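Local coordinates for assembly chaperone of ribosomal protein L4 (Acl4) (Chaetomium thermophilum, PDB 5TQB) that probably chaperones newly made ribosomal protein L4, binding it through a scaffold of tetratricopeptide-type helical repeats until it joins the assembling ribosome, at residues L15-R28 with L45-D57. Residues are numbered along the deposited sequence; the frame is centred on the assembly and turned at random.
Sequences LEEGDIETAAKVAR and LTLLGQIHVELGD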
loop_
_atom_site.group_PDB
_atom_site.type_symbol
_atom_site.label_atom_id
_atom_site.label_comp_id
_atom_site.label_asym_id
_atom_site.label_seq_id
_atom_site.Cartn_x
_atom_site.Cartn_y
_atom_site.Cartn_z
ATOM N N LEU B 15 1.937 -7.111 -17.406
ATOM C CA LEU B 15 1.088 -6.522 -16.386
ATOM C C LEU B 15 1.869 -6.360 -15.083
ATOM O O LEU B 15 1.743 -5.347 -14.396
ATOM C CB LEU B 15 -0.148 -7.398 -16.167
ATOM C CG LEU B 15 -1.260 -6.822 -15.289
ATOM C CD1 LEU B 15 -1.812 -5.529 -15.866
ATOM C CD2 LEU B 15 -2.373 -7.839 -15.127
ATOM N N GLU B 16 2.687 -7.357 -14.759
ATOM C CA GLU B 16 3.484 -7.334 -13.538
ATOM C C GLU B 16 4.641 -6.339 -13.625
ATOM O O GLU B 16 5.274 -6.035 -12.614
ATOM C CB GLU B 16 4.032 -8.727 -13.227
ATOM C CG GLU B 16 2.983 -9.718 -12.752
ATOM C CD GLU B 16 3.580 -11.060 -12.361
ATOM O OE1 GLU B 16 4.814 -11.223 -12.482
ATOM O OE2 GLU B 16 2.817 -11.949 -11.928
ATOM N N GLU B 17 4.918 -5.845 -14.829
ATOM C CA GLU B 17 5.968 -4.847 -15.038
ATOM C C GLU B 17 5.381 -3.447 -15.166
ATOM O O GLU B 17 6.095 -2.498 -15.484
ATOM C CB GLU B 17 6.783 -5.171 -16.296
ATOM C CG GLU B 17 7.809 -6.268 -16.098
ATOM C CD GLU B 17 8.626 -6.548 -17.349
ATOM O OE1 GLU B 17 8.833 -5.617 -18.162
ATOM O OE2 GLU B 17 9.061 -7.707 -17.517
ATOM N N GLY B 18 4.078 -3.324 -14.931
ATOM C CA GLY B 18 3.408 -2.040 -15.001
ATOM C C GLY B 18 3.203 -1.533 -16.419
ATOM O O GLY B 18 2.889 -0.358 -16.621
ATOM N N ASP B 19 3.378 -2.415 -17.401
ATOM C CA ASP B 19 3.171 -2.050 -18.802
ATOM C C ASP B 19 1.774 -2.488 -19.237
ATOM O O ASP B 19 1.614 -3.399 -20.050
ATOM C CB ASP B 19 4.247 -2.682 -19.692
ATOM C CG ASP B 19 4.275 -2.082 -21.086
ATOM O OD1 ASP B 19 3.258 -1.483 -21.501
ATOM O OD2 ASP B 19 5.317 -2.204 -21.770
ATOM N N ILE B 20 0.770 -1.807 -18.695
ATOM C CA ILE B 20 -0.627 -2.208 -18.841
ATOM C C ILE B 20 -1.136 -2.079 -20.277
ATOM O O ILE B 20 -1.908 -2.916 -20.742
ATOM C CB ILE B 20 -1.526 -1.385 -17.888
ATOM C CG1 ILE B 20 -1.032 -1.542 -16.447
ATOM C CG2 ILE B 20 -2.982 -1.831 -17.997
ATOM C CD1 ILE B 20 -1.713 -0.633 -15.454
ATOM N N GLU B 21 -0.701 -1.038 -20.977
ATOM C CA GLU B 21 -1.152 -0.795 -22.345
ATOM C C GLU B 21 -0.809 -1.968 -23.264
ATOM O O GLU B 21 -1.662 -2.474 -23.994
ATOM C CB GLU B 21 -0.517 0.486 -22.893
ATOM C CG GLU B 21 -0.714 1.713 -22.013
ATOM C CD GLU B 21 -2.177 2.043 -21.775
ATOM O OE1 GLU B 21 -3.014 1.734 -22.650
ATOM O OE2 GLU B 21 -2.487 2.611 -20.707
ATOM N N THR B 22 0.445 -2.398 -23.223
ATOM C CA THR B 22 0.902 -3.477 -24.088
ATOM C C THR B 22 0.292 -4.815 -23.671
ATOM O O THR B 22 0.039 -5.676 -24.513
ATOM C CB THR B 22 2.436 -3.582 -24.071
ATOM O OG1 THR B 22 3.003 -2.289 -24.319
ATOM C CG2 THR B 22 2.921 -4.567 -25.128
ATOM N N ALA B 23 0.057 -4.978 -22.373
ATOM C CA ALA B 23 -0.567 -6.188 -21.850
ATOM C C ALA B 23 -1.959 -6.373 -22.435
ATOM O O ALA B 23 -2.347 -7.481 -22.799
ATOM C CB ALA B 23 -0.639 -6.131 -20.333
ATOM N N ALA B 24 -2.716 -5.287 -22.519
ATOM C CA ALA B 24 -4.062 -5.353 -23.064
ATOM C C ALA B 24 -4.010 -5.806 -24.515
ATOM O O ALA B 24 -4.832 -6.604 -24.958
ATOM C CB ALA B 24 -4.745 -4.008 -22.953
ATOM N N LYS B 25 -3.035 -5.297 -25.255
ATOM C CA LYS B 25 -2.886 -5.671 -26.652
ATOM C C LYS B 25 -2.561 -7.153 -26.782
ATOM O O LYS B 25 -3.183 -7.858 -27.572
ATOM C CB LYS B 25 -1.800 -4.834 -27.323
ATOM C CG LYS B 25 -2.198 -3.395 -27.577
ATOM C CD LYS B 25 -1.164 -2.689 -28.438
ATOM C CE LYS B 25 -1.555 -1.243 -28.706
ATOM N NZ LYS B 25 -0.655 -0.587 -29.698
ATOM N N VAL B 26 -1.594 -7.628 -26.001
ATOM C CA VAL B 26 -1.173 -9.026 -26.085
ATOM C C VAL B 26 -2.265 -9.964 -25.571
ATOM O O VAL B 26 -2.459 -11.052 -26.113
ATOM C CB VAL B 26 0.145 -9.272 -25.312
ATOM C CG1 VAL B 26 0.531 -10.745 -25.344
ATOM C CG2 VAL B 26 1.274 -8.434 -25.903
ATOM N N ALA B 27 -2.975 -9.535 -24.532
ATOM C CA ALA B 27 -4.063 -10.326 -23.959
ATOM C C ALA B 27 -5.234 -10.416 -24.927
ATOM O O ALA B 27 -5.924 -11.433 -24.983
ATOM C CB ALA B 27 -4.517 -9.725 -22.633
ATOM N N ARG B 28 -5.459 -9.350 -25.686
ATOM C CA ARG B 28 -6.528 -9.343 -26.676
ATOM C C ARG B 28 -6.215 -10.345 -27.786
ATOM O O ARG B 28 -7.017 -11.238 -28.067
ATOM C CB ARG B 28 -6.728 -7.929 -27.234
ATOM C CG ARG B 28 -7.464 -7.844 -28.574
ATOM C CD ARG B 28 -8.801 -8.588 -28.593
ATOM N NE ARG B 28 -9.697 -8.193 -27.511
ATOM C CZ ARG B 28 -10.906 -8.713 -27.314
ATOM N NH1 ARG B 28 -11.371 -9.657 -28.123
ATOM N NH2 ARG B 28 -11.651 -8.293 -26.304
ATOM N N LEU B 45 -10.114 -14.425 -20.149
ATOM C CA LEU B 45 -11.090 -13.391 -19.836
ATOM C C LEU B 45 -10.802 -12.785 -18.465
ATOM O O LEU B 45 -10.962 -11.582 -18.262
ATOM C CB LEU B 45 -12.502 -13.972 -19.899
ATOM C CG LEU B 45 -12.938 -14.386 -21.305
ATOM C CD1 LEU B 45 -14.120 -15.350 -21.257
ATOM C CD2 LEU B 45 -13.272 -13.151 -22.128
ATOM N N THR B 46 -10.362 -13.618 -17.529
ATOM C CA THR B 46 -9.973 -13.135 -16.210
ATOM C C THR B 46 -8.857 -12.106 -16.346
ATOM O O THR B 46 -8.922 -11.027 -15.751
ATOM C CB THR B 46 -9.499 -14.292 -15.315
ATOM O OG1 THR B 46 -10.605 -15.152 -15.031
ATOM C CG2 THR B 46 -8.924 -13.787 -14.005
ATOM N N LEU B 47 -7.844 -12.444 -17.143
ATOM C CA LEU B 47 -6.690 -11.575 -17.332
ATOM C C LEU B 47 -7.100 -10.257 -17.970
ATOM O O LEU B 47 -6.674 -9.188 -17.538
ATOM C CB LEU B 47 -5.640 -12.268 -18.198
ATOM C CG LEU B 47 -4.401 -11.448 -18.545
ATOM C CD1 LEU B 47 -3.671 -11.027 -17.289
ATOM C CD2 LEU B 47 -3.479 -12.249 -19.454
ATOM N N LEU B 48 -7.927 -10.337 -19.003
ATOM C CA LEU B 48 -8.456 -9.140 -19.638
ATOM C C LEU B 48 -9.257 -8.308 -18.633
ATOM O O LEU B 48 -9.320 -7.082 -18.738
ATOM C CB LEU B 48 -9.322 -9.519 -20.841
ATOM C CG LEU B 48 -8.555 -9.801 -22.134
ATOM C CD1 LEU B 48 -9.432 -10.544 -23.129
ATOM C CD2 LEU B 48 -8.052 -8.507 -22.739
ATOM N N GLY B 49 -9.850 -8.981 -17.650
ATOM C CA GLY B 49 -10.588 -8.308 -16.598
ATOM C C GLY B 49 -9.669 -7.530 -15.675
ATOM O O GLY B 49 -9.916 -6.354 -15.402
ATOM N N GLN B 50 -8.621 -8.197 -15.188
ATOM C CA GLN B 50 -7.609 -7.564 -14.339
ATOM C C GLN B 50 -7.013 -6.343 -15.026
ATOM O O GLN B 50 -6.817 -5.302 -14.404
ATOM C CB GLN B 50 -6.457 -8.530 -14.033
ATOM C CG GLN B 50 -6.839 -9.807 -13.310
ATOM C CD GLN B 50 -5.712 -10.836 -13.300
ATOM O OE1 GLN B 50 -4.649 -10.614 -13.873
ATOM N NE2 GLN B 50 -5.948 -11.966 -12.645
ATOM N N ILE B 51 -6.715 -6.485 -16.312
ATOM C CA ILE B 51 -6.033 -5.434 -17.056
ATOM C C ILE B 51 -6.888 -4.184 -17.139
ATOM O O ILE B 51 -6.403 -3.075 -16.926
ATOM C CB ILE B 51 -5.658 -5.903 -18.478
ATOM C CG1 ILE B 51 -4.568 -6.972 -18.402
ATOM C CG2 ILE B 51 -5.162 -4.735 -19.331
ATOM C CD1 ILE B 51 -4.382 -7.775 -19.694
ATOM N N HIS B 52 -8.165 -4.365 -17.447
ATOM C CA HIS B 52 -9.057 -3.232 -17.603
ATOM C C HIS B 52 -9.447 -2.621 -16.257
ATOM O O HIS B 52 -9.855 -1.464 -16.194
ATOM C CB HIS B 52 -10.276 -3.636 -18.428
ATOM C CG HIS B 52 -9.976 -3.779 -19.887
ATOM N ND1 HIS B 52 -9.343 -4.886 -20.412
ATOM C CD2 HIS B 52 -10.190 -2.939 -20.926
ATOM C CE1 HIS B 52 -9.198 -4.729 -21.715
ATOM N NE2 HIS B 52 -9.703 -3.556 -22.053
ATOM N N VAL B 53 -9.305 -3.391 -15.182
ATOM C CA VAL B 53 -9.479 -2.850 -13.838
ATOM C C VAL B 53 -8.331 -1.901 -13.556
ATOM O O VAL B 53 -8.530 -0.785 -13.082
ATOM C CB VAL B 53 -9.506 -3.969 -12.766
ATOM C CG1 VAL B 53 -8.951 -3.485 -11.422
ATOM C CG2 VAL B 53 -10.914 -4.505 -12.594
ATOM N N GLU B 54 -7.121 -2.359 -13.851
ATOM C CA GLU B 54 -5.929 -1.558 -13.627
ATOM C C GLU B 54 -5.937 -0.314 -14.514
ATOM O O GLU B 54 -5.304 0.687 -14.186
ATOM C CB GLU B 54 -4.676 -2.394 -13.889
ATOM C CG GLU B 54 -4.607 -3.668 -13.057
ATOM C CD GLU B 54 -3.528 -3.625 -11.989
ATOM O OE1 GLU B 54 -3.745 -4.191 -10.895
ATOM O OE2 GLU B 54 -2.459 -3.034 -12.246
ATOM N N LEU B 55 -6.661 -0.380 -15.630
ATOM C CA LEU B 55 -6.782 0.757 -16.543
ATOM C C LEU B 55 -7.847 1.757 -16.095
ATOM O O LEU B 55 -7.917 2.872 -16.613
ATOM C CB LEU B 55 -7.127 0.278 -17.953
ATOM C CG LEU B 55 -6.007 -0.331 -18.803
ATOM C CD1 LEU B 55 -6.569 -0.819 -20.138
ATOM C CD2 LEU B 55 -4.873 0.664 -19.027
ATOM N N GLY B 56 -8.686 1.349 -15.150
ATOM C CA GLY B 56 -9.773 2.189 -14.686
ATOM C C GLY B 56 -11.019 2.078 -15.547
ATOM O O GLY B 56 -11.982 2.818 -15.342
ATOM N N ASP B 57 -11.004 1.164 -16.516
ATOM C CA ASP B 57 -12.182 0.898 -17.339
ATOM C C ASP B 57 -13.042 -0.175 -16.681
ATOM O O ASP B 57 -12.921 -1.361 -16.982
ATOM C CB ASP B 57 -11.785 0.462 -18.751
ATOM C CG ASP B 57 -12.979 0.385 -19.694
ATOM O OD1 ASP B 57 -12.772 0.407 -20.925
ATOM O OD2 ASP B 57 -14.128 0.312 -19.203
#
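Residues 20-28 of helix 20-32 and 45-54 of helix 41-54 run antiparallel in the tetratricopeptide-type helical array of this chaperone, their axes approaching to 9.8 Å at 156°, the CA atoms of Ala-24 and Ile-51, and of Ala-27 and Leu-48, being nearest. Small alanines on one helix receive large aliphatic side chains from the other. Ile-51 is a knob held by Leu-15, Ala-23, Ala-24 and Ala-27. Its CG2, anti to the backbone N, lies 3.7 Å from Ala-24 CB, whereas CG1 is anti to the carbonyl carbon (chi1 -69°) and carries CD1 to 3.5 Å from Ala-27 CB. An alanine in place of Ile-51 would probably open a gap between the helices and leave the methyls of Leu-15 and Ala-27 without their shared partner. Leu-15, from the end of helix 4-16, is the reciprocal knob among Leu-47, Gln-50, Ile-51 and Glu-54; its CD2 lies 3.8 Å from Gln-50 OE1, while Gln-50 NE2 hydrogen-bonds to Glu-86 OE1. Ile-20 lays CD1 3.8 Å from Glu-54 CB and slides CG2 past Leu-55 CD2, the two side chains running in opposite directions; the Glu-54 carboxylate hydrogen-bonds polar side chains of another protein's chain. Leu-48 puts CD2 3.7 Å from Ala-27 CB; within 45-57, Leu-48 O, close to the imidazole plane, accepts from His-52 ND1 at 2.8 Å and from His-52 N.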